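Local coordinates for alternansucrase (Leuconostoc mesenteroides, PDB 6HVG), which belongs to glycosyl hydrolase family 70 and carries, beside its TIM-barrel-type enzymatic region, chains of choline-binding-type and putative cell-wall-binding repeats, at residues 190-195 with 214-219; 203-208 with 228-233; 149-154 with 178-183. All coordinates share one frame; numbering follows the deposited sequence.

Contact 1: 190-195 with 214-219; sequences GKHIYF and QGYDAQ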
ATOM      1  N   GLY A 190     -23.011  40.284  16.977  1.00 90.84           N
ATOM      2  CA  GLY A 190     -23.740  39.858  18.168  1.00 88.09           C
ATOM      3  C   GLY A 190     -23.116  38.642  18.827  1.00 86.49           C
ATOM      4  O   GLY A 190     -23.697  38.057  19.735  1.00 85.92           O
ATOM      5  N   LYS A 191     -21.927  38.254  18.378  1.00 84.53           N
ATOM      6  CA  LYS A 191     -21.333  36.986  18.771  1.00 83.41           C
ATOM      7  C   LYS A 191     -20.197  37.137  19.788  1.00 78.14           C
ATOM      8  O   LYS A 191     -19.370  38.023  19.691  1.00 75.55           O
ATOM      9  CB  LYS A 191     -20.836  36.244  17.523  1.00 86.46           C
ATOM     10  CG  LYS A 191     -21.902  36.042  16.442  1.00 90.09           C
ATOM     11  CD  LYS A 191     -23.188  35.437  17.008  1.00 95.59           C
ATOM     12  CE  LYS A 191     -23.991  34.673  15.959  1.00 96.73           C
ATOM     13  NZ  LYS A 191     -24.109  35.361  14.650  1.00 99.81           N
ATOM     14  N   HIS A 192     -20.192  36.243  20.768  1.00 74.39           N
ATOM     15  CA  HIS A 192     -19.152  36.138  21.776  1.00 70.67           C
ATOM     16  C   HIS A 192     -18.339  34.898  21.420  1.00 67.38           C
ATOM     17  O   HIS A 192     -18.715  33.786  21.756  1.00 65.01           O
ATOM     18  CB  HIS A 192     -19.810  35.996  23.154  1.00 69.54           C
ATOM     19  CG  HIS A 192     -18.936  36.391  24.300  1.00 69.88           C
ATOM     20  ND1 HIS A 192     -18.415  37.663  24.434  1.00 71.00           N
ATOM     21  CD2 HIS A 192     -18.544  35.703  25.399  1.00 69.17           C
ATOM     22  CE1 HIS A 192     -17.710  37.731  25.548  1.00 71.37           C
ATOM     23  NE2 HIS A 192     -17.769  36.556  26.152  1.00 70.48           N
ATOM     24  N   ILE A 193     -17.232  35.091  20.715  1.00 67.93           N
ATOM     25  CA  ILE A 193     -16.472  33.956  20.174  1.00 68.12           C
ATOM     26  C   ILE A 193     -15.136  33.761  20.890  1.00 68.13           C
ATOM     27  O   ILE A 193     -14.317  34.672  20.940  1.00 66.34           O
ATOM     28  CB  ILE A 193     -16.201  34.125  18.665  1.00 67.70           C
ATOM     29  CG1 ILE A 193     -17.394  34.814  17.970  1.00 68.73           C
ATOM     30  CG2 ILE A 193     -15.887  32.773  18.045  1.00 65.34           C
ATOM     31  CD1 ILE A 193     -17.137  35.161  16.524  1.00 68.21           C
ATOM     32  N   TYR A 194     -14.940  32.569  21.447  1.00 70.97           N
ATOM     33  CA  TYR A 194     -13.646  32.167  22.011  1.00 73.84           C
ATOM     34  C   TYR A 194     -12.774  31.643  20.906  1.00 74.37           C
ATOM     35  O   TYR A 194     -13.267  31.028  19.959  1.00 76.68           O
ATOM     36  CB  TYR A 194     -13.807  31.062  23.074  1.00 74.31           C
ATOM     37  CG  TYR A 194     -12.513  30.574  23.712  1.00 73.24           C
ATOM     38  CD1 TYR A 194     -12.041  29.284  23.467  1.00 70.09           C
ATOM     39  CD2 TYR A 194     -11.758  31.408  24.559  1.00 75.75           C
ATOM     40  CE1 TYR A 194     -10.863  28.825  24.050  1.00 70.33           C
ATOM     41  CE2 TYR A 194     -10.576  30.959  25.142  1.00 75.17           C
ATOM     42  CZ  TYR A 194     -10.129  29.664  24.882  1.00 71.82           C
ATOM     43  OH  TYR A 194      -8.963  29.198  25.453  1.00 67.81           O
ATOM     44  N   PHE A 195     -11.476  31.883  21.044  1.00 74.99           N
ATOM     45  CA  PHE A 195     -10.488  31.371  20.113  1.00 75.22           C
ATOM     46  C   PHE A 195      -9.471  30.503  20.896  1.00 74.64           C
ATOM     47  O   PHE A 195      -9.122  30.824  22.040  1.00 78.63           O
ATOM     48  CB  PHE A 195      -9.850  32.549  19.386  1.00 75.21           C
ATOM     49  CG  PHE A 195     -10.835  33.405  18.604  1.00 76.08           C
ATOM     50  CD1 PHE A 195     -10.969  33.268  17.227  1.00 75.63           C
ATOM     51  CD2 PHE A 195     -11.595  34.380  19.238  1.00 78.21           C
ATOM     52  CE1 PHE A 195     -11.848  34.071  16.510  1.00 75.15           C
ATOM     53  CE2 PHE A 195     -12.483  35.180  18.524  1.00 76.25           C
ATOM     54  CZ  PHE A 195     -12.616  35.018  17.162  1.00 74.75           C
ATOM     55  N   GLN A 214     -21.919  31.110  31.174  1.00 62.83           N
ATOM     56  CA  GLN A 214     -22.736  31.053  29.979  1.00 62.98           C
ATOM     57  C   GLN A 214     -21.909  30.331  28.908  1.00 60.94           C
ATOM     58  O   GLN A 214     -20.747  30.657  28.690  1.00 60.58           O
ATOM     59  CB  GLN A 214     -23.171  32.479  29.539  1.00 65.45           C
ATOM     60  CG  GLN A 214     -24.170  33.157  30.490  1.00 66.96           C
ATOM     61  CD  GLN A 214     -24.533  34.606  30.110  1.00 69.89           C
ATOM     62  OE1 GLN A 214     -24.192  35.099  29.024  1.00 70.81           O
ATOM     63  NE2 GLN A 214     -25.234  35.290  31.010  1.00 69.54           N
ATOM     64  N   GLY A 215     -22.505  29.322  28.274  1.00 60.29           N
ATOM     65  CA  GLY A 215     -21.821  28.510  27.268  1.00 59.17           C
ATOM     66  C   GLY A 215     -21.863  29.205  25.932  1.00 59.56           C
ATOM     67  O   GLY A 215     -22.733  30.029  25.701  1.00 59.54           O
ATOM     68  N   TYR A 216     -20.913  28.893  25.061  1.00 59.44           N
ATOM     69  CA  TYR A 216     -20.872  29.493  23.724  1.00 60.79           C
ATOM     70  C   TYR A 216     -20.356  28.501  22.727  1.00 62.33           C
ATOM     71  O   TYR A 216     -19.526  27.669  23.058  1.00 63.50           O
ATOM     72  CB  TYR A 216     -20.006  30.762  23.694  1.00 60.85           C
ATOM     73  CG  TYR A 216     -20.573  31.859  24.549  1.00 61.18           C
ATOM     74  CD1 TYR A 216     -20.183  31.997  25.872  1.00 62.04           C
ATOM     75  CD2 TYR A 216     -21.537  32.733  24.049  1.00 61.69           C
ATOM     76  CE1 TYR A 216     -20.723  32.990  26.675  1.00 63.97           C
ATOM     77  CE2 TYR A 216     -22.086  33.723  24.839  1.00 63.46           C
ATOM     78  CZ  TYR A 216     -21.675  33.849  26.154  1.00 64.52           C
ATOM     79  OH  TYR A 216     -22.208  34.820  26.953  1.00 64.75           O
ATOM     80  N   ASP A 217     -20.862  28.582  21.506  1.00 67.21           N
ATOM     81  CA  ASP A 217     -20.453  27.661  20.452  1.00 69.46           C
ATOM     82  C   ASP A 217     -19.307  28.265  19.632  1.00 71.89           C
ATOM     83  O   ASP A 217     -18.811  29.363  19.933  1.00 76.92           O
ATOM     84  CB  ASP A 217     -21.662  27.265  19.595  1.00 70.75           C
ATOM     85  CG  ASP A 217     -22.105  28.350  18.626  1.00 74.37           C
ATOM     86  OD1 ASP A 217     -21.614  29.508  18.651  1.00 77.82           O
ATOM     87  OD2 ASP A 217     -22.979  28.032  17.811  1.00 78.12           O
ATOM     88  N   ALA A 218     -18.896  27.544  18.600  1.00 72.69           N
ATOM     89  CA  ALA A 218     -17.821  27.992  17.722  1.00 72.26           C
ATOM     90  C   ALA A 218     -18.175  29.268  16.979  1.00 74.25           C
ATOM     91  O   ALA A 218     -17.295  30.064  16.681  1.00 76.63           O
ATOM     92  CB  ALA A 218     -17.456  26.889  16.735  1.00 72.68           C
ATOM     93  N   GLN A 219     -19.455  29.469  16.675  1.00 77.99           N
ATOM     94  CA  GLN A 219     -19.895  30.709  16.003  1.00 80.80           C
ATOM     95  C   GLN A 219     -20.205  31.870  16.951  1.00 77.60           C
ATOM     96  O   GLN A 219     -20.529  32.975  16.497  1.00 73.26           O
ATOM     97  CB  GLN A 219     -21.075  30.425  15.070  1.00 85.95           C
ATOM     98  CG  GLN A 219     -20.627  29.653  13.837  1.00 91.37           C
ATOM     99  CD  GLN A 219     -21.736  29.431  12.827  1.00100.36           C
ATOM    100  OE1 GLN A 219     -22.837  28.973  13.178  1.00106.33           O
ATOM    101  NE2 GLN A 219     -21.446  29.726  11.546  1.00106.02           N
TER

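Contact 2: 203-208 with 228-233; sequences SSNVDI and VADSSG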
ATOM      1  N   SER A 203     -13.531  28.166  18.765  1.00 73.64           N
ATOM      2  CA  SER A 203     -14.129  26.972  19.384  1.00 77.13           C
ATOM      3  C   SER A 203     -14.989  27.256  20.640  1.00 71.54           C
ATOM      4  O   SER A 203     -14.900  28.296  21.258  1.00 73.12           O
ATOM      5  CB  SER A 203     -13.052  25.904  19.681  1.00 80.68           C
ATOM      6  OG  SER A 203     -11.987  26.414  20.461  1.00 83.24           O
ATOM      7  N   SER A 204     -15.835  26.297  20.981  1.00 70.28           N
ATOM      8  CA  SER A 204     -16.730  26.389  22.125  1.00 69.82           C
ATOM      9  C   SER A 204     -16.011  26.602  23.440  1.00 67.62           C
ATOM     10  O   SER A 204     -14.981  26.001  23.710  1.00 68.25           O
ATOM     11  CB  SER A 204     -17.549  25.102  22.264  1.00 68.51           C
ATOM     12  OG  SER A 204     -18.407  24.943  21.160  1.00 74.48           O
ATOM     13  N   ASN A 205     -16.601  27.429  24.282  1.00 66.09           N
ATOM     14  CA  ASN A 205     -16.119  27.597  25.629  1.00 64.85           C
ATOM     15  C   ASN A 205     -17.204  28.182  26.517  1.00 64.32           C
ATOM     16  O   ASN A 205     -18.284  28.566  26.052  1.00 65.74           O
ATOM     17  CB  ASN A 205     -14.876  28.510  25.632  1.00 65.43           C
ATOM     18  CG  ASN A 205     -13.863  28.128  26.692  1.00 64.34           C
ATOM     19  OD1 ASN A 205     -14.076  27.229  27.487  1.00 61.26           O
ATOM     20  ND2 ASN A 205     -12.748  28.824  26.699  1.00 68.18           N
ATOM     21  N   VAL A 206     -16.886  28.248  27.803  1.00 62.60           N
ATOM     22  CA  VAL A 206     -17.727  28.850  28.802  1.00 61.67           C
ATOM     23  C   VAL A 206     -17.003  30.076  29.318  1.00 64.03           C
ATOM     24  O   VAL A 206     -15.843  29.995  29.701  1.00 64.49           O
ATOM     25  CB  VAL A 206     -17.943  27.873  29.961  1.00 60.71           C
ATOM     26  CG1 VAL A 206     -18.906  28.451  30.971  1.00 62.12           C
ATOM     27  CG2 VAL A 206     -18.446  26.545  29.427  1.00 59.33           C
ATOM     28  N   ASP A 207     -17.684  31.214  29.311  1.00 65.88           N
ATOM     29  CA  ASP A 207     -17.151  32.433  29.864  1.00 67.94           C
ATOM     30  C   ASP A 207     -17.968  32.773  31.107  1.00 67.33           C
ATOM     31  O   ASP A 207     -19.194  32.616  31.115  1.00 68.80           O
ATOM     32  CB  ASP A 207     -17.263  33.551  28.818  1.00 72.34           C
ATOM     33  CG  ASP A 207     -16.313  34.725  29.076  1.00 77.68           C
ATOM     34  OD1 ASP A 207     -15.618  34.754  30.111  1.00 82.30           O
ATOM     35  OD2 ASP A 207     -16.268  35.641  28.229  1.00 83.31           O
ATOM     36  N   ILE A 208     -17.306  33.229  32.166  1.00 66.62           N
ATOM     37  CA  ILE A 208     -18.026  33.844  33.281  1.00 67.48           C
ATOM     38  C   ILE A 208     -18.315  35.260  32.798  1.00 68.62           C
ATOM     39  O   ILE A 208     -17.382  36.041  32.546  1.00 72.34           O
ATOM     40  CB  ILE A 208     -17.226  33.861  34.606  1.00 67.38           C
ATOM     41  CG1 ILE A 208     -16.611  32.487  34.940  1.00 65.93           C
ATOM     42  CG2 ILE A 208     -18.103  34.296  35.753  1.00 68.61           C
ATOM     43  CD1 ILE A 208     -17.561  31.318  34.952  1.00 64.73           C
ATOM     44  N   VAL A 228     -21.489  21.802  27.277  1.00 67.03           N
ATOM     45  CA  VAL A 228     -20.241  22.391  26.776  1.00 68.67           C
ATOM     46  C   VAL A 228     -19.077  22.096  27.712  1.00 68.88           C
ATOM     47  O   VAL A 228     -19.213  22.149  28.944  1.00 67.58           O
ATOM     48  CB  VAL A 228     -20.314  23.917  26.610  1.00 70.42           C
ATOM     49  CG1 VAL A 228     -19.179  24.395  25.715  1.00 69.61           C
ATOM     50  CG2 VAL A 228     -21.651  24.329  26.030  1.00 73.76           C
ATOM     51  N   ALA A 229     -17.930  21.788  27.117  1.00 69.80           N
ATOM     52  CA  ALA A 229     -16.711  21.616  27.886  1.00 71.29           C
ATOM     53  C   ALA A 229     -15.941  22.900  27.750  1.00 70.46           C
ATOM     54  O   ALA A 229     -15.872  23.449  26.645  1.00 69.03           O
ATOM     55  CB  ALA A 229     -15.894  20.448  27.357  1.00 69.56           C
ATOM     56  N   ASP A 230     -15.380  23.386  28.861  1.00 70.60           N
ATOM     57  CA  ASP A 230     -14.570  24.602  28.823  1.00 69.77           C
ATOM     58  C   ASP A 230     -13.090  24.294  28.539  1.00 70.29           C
ATOM     59  O   ASP A 230     -12.718  23.141  28.312  1.00 69.35           O
ATOM     60  CB  ASP A 230     -14.783  25.453  30.085  1.00 69.22           C
ATOM     61  CG  ASP A 230     -14.077  24.905  31.320  1.00 69.70           C
ATOM     62  OD1 ASP A 230     -13.260  23.966  31.207  1.00 69.04           O
ATOM     63  OD2 ASP A 230     -14.351  25.429  32.428  1.00 67.81           O
ATOM     64  N   SER A 231     -12.266  25.336  28.517  1.00 73.85           N
ATOM     65  CA  SER A 231     -10.832  25.217  28.241  1.00 75.50           C
ATOM     66  C   SER A 231     -10.122  24.203  29.142  1.00 75.16           C
ATOM     67  O   SER A 231      -9.300  23.434  28.673  1.00 75.17           O
ATOM     68  CB  SER A 231     -10.153  26.590  28.385  1.00 79.61           C
ATOM     69  OG  SER A 231     -10.498  27.461  27.318  1.00 86.52           O
ATOM     70  N   SER A 232     -10.460  24.192  30.428  1.00 77.79           N
ATOM     71  CA  SER A 232      -9.799  23.329  31.416  1.00 78.50           C
ATOM     72  C   SER A 232     -10.332  21.897  31.486  1.00 76.82           C
ATOM     73  O   SER A 232      -9.998  21.171  32.421  1.00 78.20           O
ATOM     74  CB  SER A 232      -9.918  23.957  32.807  1.00 81.50           C
ATOM     75  OG  SER A 232      -9.631  25.342  32.733  1.00 89.17           O
ATOM     76  N   GLY A 233     -11.165  21.491  30.529  1.00 76.38           N
ATOM     77  CA  GLY A 233     -11.730  20.134  30.514  1.00 73.69           C
ATOM     78  C   GLY A 233     -12.861  19.885  31.503  1.00 72.44           C
ATOM     79  O   GLY A 233     -13.137  18.747  31.840  1.00 68.92           O
TER

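Contact 3: 149-154 with 178-183; sequences GYFVYI and GYQVKG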
ATOM      1  N   GLY A 149       6.441  38.341  19.074  1.00 91.26           N
ATOM      2  CA  GLY A 149       5.719  37.291  19.758  1.00 89.12           C
ATOM      3  C   GLY A 149       4.271  37.128  19.333  1.00 89.32           C
ATOM      4  O   GLY A 149       3.516  36.372  19.954  1.00 90.12           O
ATOM      5  N   TYR A 150       3.871  37.790  18.253  1.00 87.45           N
ATOM      6  CA  TYR A 150       2.484  37.711  17.807  1.00 83.83           C
ATOM      7  C   TYR A 150       2.369  37.385  16.333  1.00 81.84           C
ATOM      8  O   TYR A 150       3.182  37.838  15.529  1.00 81.59           O
ATOM      9  CB  TYR A 150       1.786  39.025  18.093  1.00 82.54           C
ATOM     10  CG  TYR A 150       1.620  39.300  19.555  1.00 81.61           C
ATOM     11  CD1 TYR A 150       0.518  38.802  20.255  1.00 80.47           C
ATOM     12  CD2 TYR A 150       2.553  40.061  20.245  1.00 82.64           C
ATOM     13  CE1 TYR A 150       0.349  39.058  21.602  1.00 81.00           C
ATOM     14  CE2 TYR A 150       2.387  40.338  21.597  1.00 83.03           C
ATOM     15  CZ  TYR A 150       1.286  39.825  22.267  1.00 82.93           C
ATOM     16  OH  TYR A 150       1.109  40.080  23.599  1.00 85.04           O
ATOM     17  N   PHE A 151       1.342  36.613  15.991  1.00 81.17           N
ATOM     18  CA  PHE A 151       1.053  36.314  14.598  1.00 80.94           C
ATOM     19  C   PHE A 151       0.198  37.380  13.931  1.00 84.69           C
ATOM     20  O   PHE A 151      -0.845  37.787  14.443  1.00 87.07           O
ATOM     21  CB  PHE A 151       0.400  34.961  14.459  1.00 79.36           C
ATOM     22  CG  PHE A 151       1.359  33.825  14.628  1.00 83.35           C
ATOM     23  CD1 PHE A 151       1.903  33.188  13.519  1.00 83.71           C
ATOM     24  CD2 PHE A 151       1.745  33.405  15.899  1.00 86.96           C
ATOM     25  CE1 PHE A 151       2.799  32.143  13.672  1.00 85.60           C
ATOM     26  CE2 PHE A 151       2.642  32.355  16.059  1.00 85.83           C
ATOM     27  CZ  PHE A 151       3.166  31.724  14.945  1.00 85.06           C
ATOM     28  N   VAL A 152       0.697  37.848  12.795  1.00 86.41           N
ATOM     29  CA  VAL A 152      -0.004  38.740  11.894  1.00 87.51           C
ATOM     30  C   VAL A 152      -0.276  37.924  10.623  1.00 85.22           C
ATOM     31  O   VAL A 152       0.413  36.927  10.358  1.00 83.71           O
ATOM     32  CB  VAL A 152       0.872  39.978  11.595  1.00 90.58           C
ATOM     33  CG1 VAL A 152       0.290  40.826  10.480  1.00 94.25           C
ATOM     34  CG2 VAL A 152       1.028  40.827  12.851  1.00 93.81           C
ATOM     35  N   TYR A 153      -1.298  38.320   9.863  1.00 86.52           N
ATOM     36  CA  TYR A 153      -1.588  37.708   8.565  1.00 92.47           C
ATOM     37  C   TYR A 153      -1.625  38.779   7.501  1.00 95.33           C
ATOM     38  O   TYR A 153      -2.413  39.711   7.612  1.00 91.35           O
ATOM     39  CB  TYR A 153      -2.931  36.973   8.567  1.00 94.53           C
ATOM     40  CG  TYR A 153      -3.188  36.225   7.276  1.00 96.26           C
ATOM     41  CD1 TYR A 153      -2.636  34.959   7.064  1.00 99.92           C
ATOM     42  CD2 TYR A 153      -3.968  36.780   6.265  1.00 95.64           C
ATOM     43  CE1 TYR A 153      -2.869  34.260   5.890  1.00100.83           C
ATOM     44  CE2 TYR A 153      -4.202  36.099   5.083  1.00101.00           C
ATOM     45  CZ  TYR A 153      -3.659  34.837   4.893  1.00103.06           C
ATOM     46  OH  TYR A 153      -3.913  34.165   3.707  1.00101.06           O
ATOM     47  N   ILE A 154      -0.788  38.626   6.472  1.00106.27           N
ATOM     48  CA  ILE A 154      -0.720  39.583   5.371  1.00116.00           C
ATOM     49  C   ILE A 154      -1.340  38.978   4.106  1.00120.30           C
ATOM     50  O   ILE A 154      -0.926  37.915   3.631  1.00115.08           O
ATOM     51  CB  ILE A 154       0.726  40.058   5.111  1.00119.13           C
ATOM     52  CG1 ILE A 154       1.422  40.372   6.444  1.00118.64           C
ATOM     53  CG2 ILE A 154       0.727  41.275   4.186  1.00123.48           C
ATOM     54  CD1 ILE A 154       2.737  41.108   6.328  1.00120.93           C
ATOM     55  N   GLY A 178      -3.367  44.342  14.532  1.00 88.71           N
ATOM     56  CA  GLY A 178      -3.202  43.283  13.524  1.00 84.35           C
ATOM     57  C   GLY A 178      -2.736  41.966  14.116  1.00 86.34           C
ATOM     58  O   GLY A 178      -2.506  40.984  13.393  1.00 88.31           O
ATOM     59  N   TYR A 179      -2.584  41.938  15.438  1.00 89.01           N
ATOM     60  CA  TYR A 179      -2.125  40.734  16.129  1.00 85.59           C
ATOM     61  C   TYR A 179      -3.254  39.732  16.262  1.00 82.03           C
ATOM     62  O   TYR A 179      -4.429  40.102  16.353  1.00 83.25           O
ATOM     63  CB  TYR A 179      -1.575  41.082  17.516  1.00 84.42           C
ATOM     64  CG  TYR A 179      -0.325  41.937  17.512  1.00 83.55           C
ATOM     65  CD1 TYR A 179       0.540  41.959  16.415  1.00 83.90           C
ATOM     66  CD2 TYR A 179       0.022  42.694  18.626  1.00 84.70           C
ATOM     67  CE1 TYR A 179       1.696  42.721  16.426  1.00 82.39           C
ATOM     68  CE2 TYR A 179       1.174  43.467  18.642  1.00 83.81           C
ATOM     69  CZ  TYR A 179       2.006  43.470  17.535  1.00 83.98           C
ATOM     70  OH  TYR A 179       3.156  44.221  17.517  1.00 87.87           O
ATOM     71  N   GLN A 180      -2.886  38.462  16.275  1.00 76.88           N
ATOM     72  CA  GLN A 180      -3.858  37.396  16.391  1.00 74.21           C
ATOM     73  C   GLN A 180      -4.073  37.037  17.848  1.00 74.79           C
ATOM     74  O   GLN A 180      -3.122  36.918  18.622  1.00 74.91           O
ATOM     75  CB  GLN A 180      -3.408  36.165  15.625  1.00 70.66           C
ATOM     76  CG  GLN A 180      -4.372  35.000  15.713  1.00 69.11           C
ATOM     77  CD  GLN A 180      -3.908  33.786  14.927  1.00 69.53           C
ATOM     78  OE1 GLN A 180      -2.977  33.870  14.123  1.00 70.51           O
ATOM     79  NE2 GLN A 180      -4.577  32.645  15.138  1.00 68.41           N
ATOM     80  N   VAL A 181      -5.345  36.855  18.195  1.00 74.42           N
ATOM     81  CA  VAL A 181      -5.783  36.586  19.557  1.00 73.27           C
ATOM     82  C   VAL A 181      -5.937  35.100  19.782  1.00 69.57           C
ATOM     83  O   VAL A 181      -6.541  34.424  18.985  1.00 64.84           O
ATOM     84  CB  VAL A 181      -7.131  37.267  19.839  1.00 74.66           C
ATOM     85  CG1 VAL A 181      -7.581  37.011  21.260  1.00 75.20           C
ATOM     86  CG2 VAL A 181      -7.025  38.765  19.593  1.00 76.44           C
ATOM     87  N   LYS A 182      -5.386  34.613  20.888  1.00 70.41           N
ATOM     88  CA  LYS A 182      -5.453  33.214  21.258  1.00 69.39           C
ATOM     89  C   LYS A 182      -5.805  33.066  22.730  1.00 69.72           C
ATOM     90  O   LYS A 182      -5.317  33.801  23.591  1.00 70.10           O
ATOM     91  CB  LYS A 182      -4.126  32.544  20.990  1.00 70.13           C
ATOM     92  CG  LYS A 182      -3.875  32.317  19.529  1.00 72.73           C
ATOM     93  CD  LYS A 182      -2.533  31.662  19.278  1.00 75.68           C
ATOM     94  CE  LYS A 182      -2.136  31.738  17.806  1.00 76.68           C
ATOM     95  NZ  LYS A 182      -0.826  31.070  17.594  1.00 75.72           N
ATOM     96  N   GLY A 183      -6.682  32.110  23.006  1.00 70.29           N
ATOM     97  CA  GLY A 183      -7.109  31.807  24.364  1.00 72.04           C
ATOM     98  C   GLY A 183      -7.863  32.932  25.045  1.00 74.17           C
ATOM     99  O   GLY A 183      -7.837  33.054  26.254  1.00 76.47           O
TER
HETATM  100  O   HOH W   1      -3.009  40.339  10.888  1.00 64.30           O

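Contact 1: 190-195 with 214-219
His-192 faces Tyr-216 with their CA atoms 7.1 Å apart and Ile-193 faces Gln-219 at a CA spacing of 6.3 Å, and no hydrogen bond joins the two segments, which meet through side chains and carbonyl oxygens. The principal pair is His-192 with Tyr-216, both of which leave their backbones toward the opposite segment. The histidine CG stands anti to its backbone N (chi1 -158°), and the imidazole presents its edge to the tyrosine in an edge-to-face pair with planes at 57°. Its CD2 lies above the phenol face, offset toward the rim, 3.7 Å from Tyr-216 CE1. Nearer the backbone, His-192 CB adds a CH-pi contact over the same ring, 4.0 Å from its centroid.

Both imidazole nitrogens are engaged by carboxylates, ND1 by Asp-187 and NE2 by Asp-207, which would be consistent with a positively charged ring; Phe-185 stacks on it as well. Within its own strand, Tyr-216 OH makes a weak hydrogen bond of 2.9 Å to Gln-214 OE1.

Farther along, aliphatic carbon meets backbone oxygen. Ile-193 places CG2 3.3 Å from Ala-218 O, while the methylenes of Lys-191, from CB to CE, pass beside Gln-219 O, with CG at 3.4 Å.

Here the strand 191-194 of one hairpin is packed against the end of strand 212-216 of the next, the succession of short, aromatic-rich beta hairpins characteristic of choline-binding repeats.

Contact 2: 203-208 with 228-233
Asn-205 OD1 is gripped by two backbone amides, one from each segment. Ser-231 N reaches it at 2.8 Å across the contact, and Val-206 N, next in its own chain, at 3.0 Å; both bonds are weak. The other half of the same amide donates from Asn-205 ND2 to Ser-231 OG at 2.7 Å, with an N-H...O angle of 132° and the hydroxyl tilted out of the amide plane. One carboxamide thus holds both the backbone and the side chain of Ser-231, which limits rotation of the group about its last torsion. Ser-231 OG also has a weak hydrogen bond with the hydroxyl of Tyr-194.

The residue so held lies in a type I beta turn from Asp-230 to Gly-233, closed by Gly-233 N bonding to Asp-230 O at 3.2 Å. Asp-230 carries its CG between the backbone N and the carbonyl carbon (chi1 76°), and its OD1 weakly accepts from Ser-232 N at 2.9 Å in the manner of an Asx turn, while Gln-234 N supplies a further hydrogen bond to that oxygen.

Apolar contact borders the polar one. Val-206 sets CG2 3.9 Å from Asp-230 CB, and the same methyl looks toward the branch carbon of Val-228. Nearby, Ser-204 CB meets Val-228 CG1, also at 3.9 Å.

The touching parts of the segments run at 84° to each other. Behind them, Val-206 and Val-228 pack on Phe-238 of strand 235-238, Val-206 also on Tyr-236 there and on Ala-213 of strand 212-216, while Asn-205 rests on Phe-185 of strand 185-188. The turn is therefore the link between strands 226-229 and 235-238, seated on the start of strand 205-209.

Contact 3: 149-154 with 178-183
Tyr-150 and Tyr-179 form the aromatic part of this contact, an offset stack with centroids 4.7 Å apart and planes at 9°. The overlap is displaced so that Tyr-150 CB sits over the Tyr-179 face as a CH-pi partner, 3.8 Å from the centroid. Val-152 completes the apolar group from the rim: its CG2 lies in the plane of the Tyr-179 ring at the edge, 3.8 Å from CD1.

Direct backbone bonding is slight. Gln-180 N donates weakly to Phe-151 O at 2.8 Å. A water extends the pairing, taking the N-H of Tyr-153 at 2.8 Å and lying 2.6 Å from Gly-178 O.

Polar side chains flank Phe-151 without bonding to it. The extended Gln-180 brings OE1 to 3.6 Å from Phe-151 CB, and its NE2 bonds weakly to Thr-199 O; Lys-182 NZ, hydrogen-bonded to Val-198 O, approaches the ring obliquely, 3.9 Å from CD2.

Strand 150-153 therefore meets the irregular connection following strand 170-174 through the tyrosine stack, one valine methyl at its edge, and the polar side chains beside Phe-151. With its direct cross-segment hydrogen bond weak, the association appears to depend more on aromatic surface than on continued sheet pairing, even though Tyr-150 and Phe-151 remain largely solvent-exposed.

Overall arrangement
All three contacts lie in the hairpin-rich N-terminal part of the modelled chain, 41 to 43 Å from the chain's centre, and each is partly buried, so none is a deep core contact. Contacts 1 and 2 are interlocked: their segments alternate along the chain, they share the hairpin of strands 205-209 and 212-216, and His-192 with Asp-207 and Tyr-194 with Ser-231 join them directly. Contact 3 precedes both, about 19 and 21 Å away between centres, and touches only contact 1 of the two, where Tyr-194 packs on Gly-183. Rings predominate in contacts 1 and 3, an edge-to-face pair against an offset stack, whereas contact 2, at a turn, relies on a carboxamide.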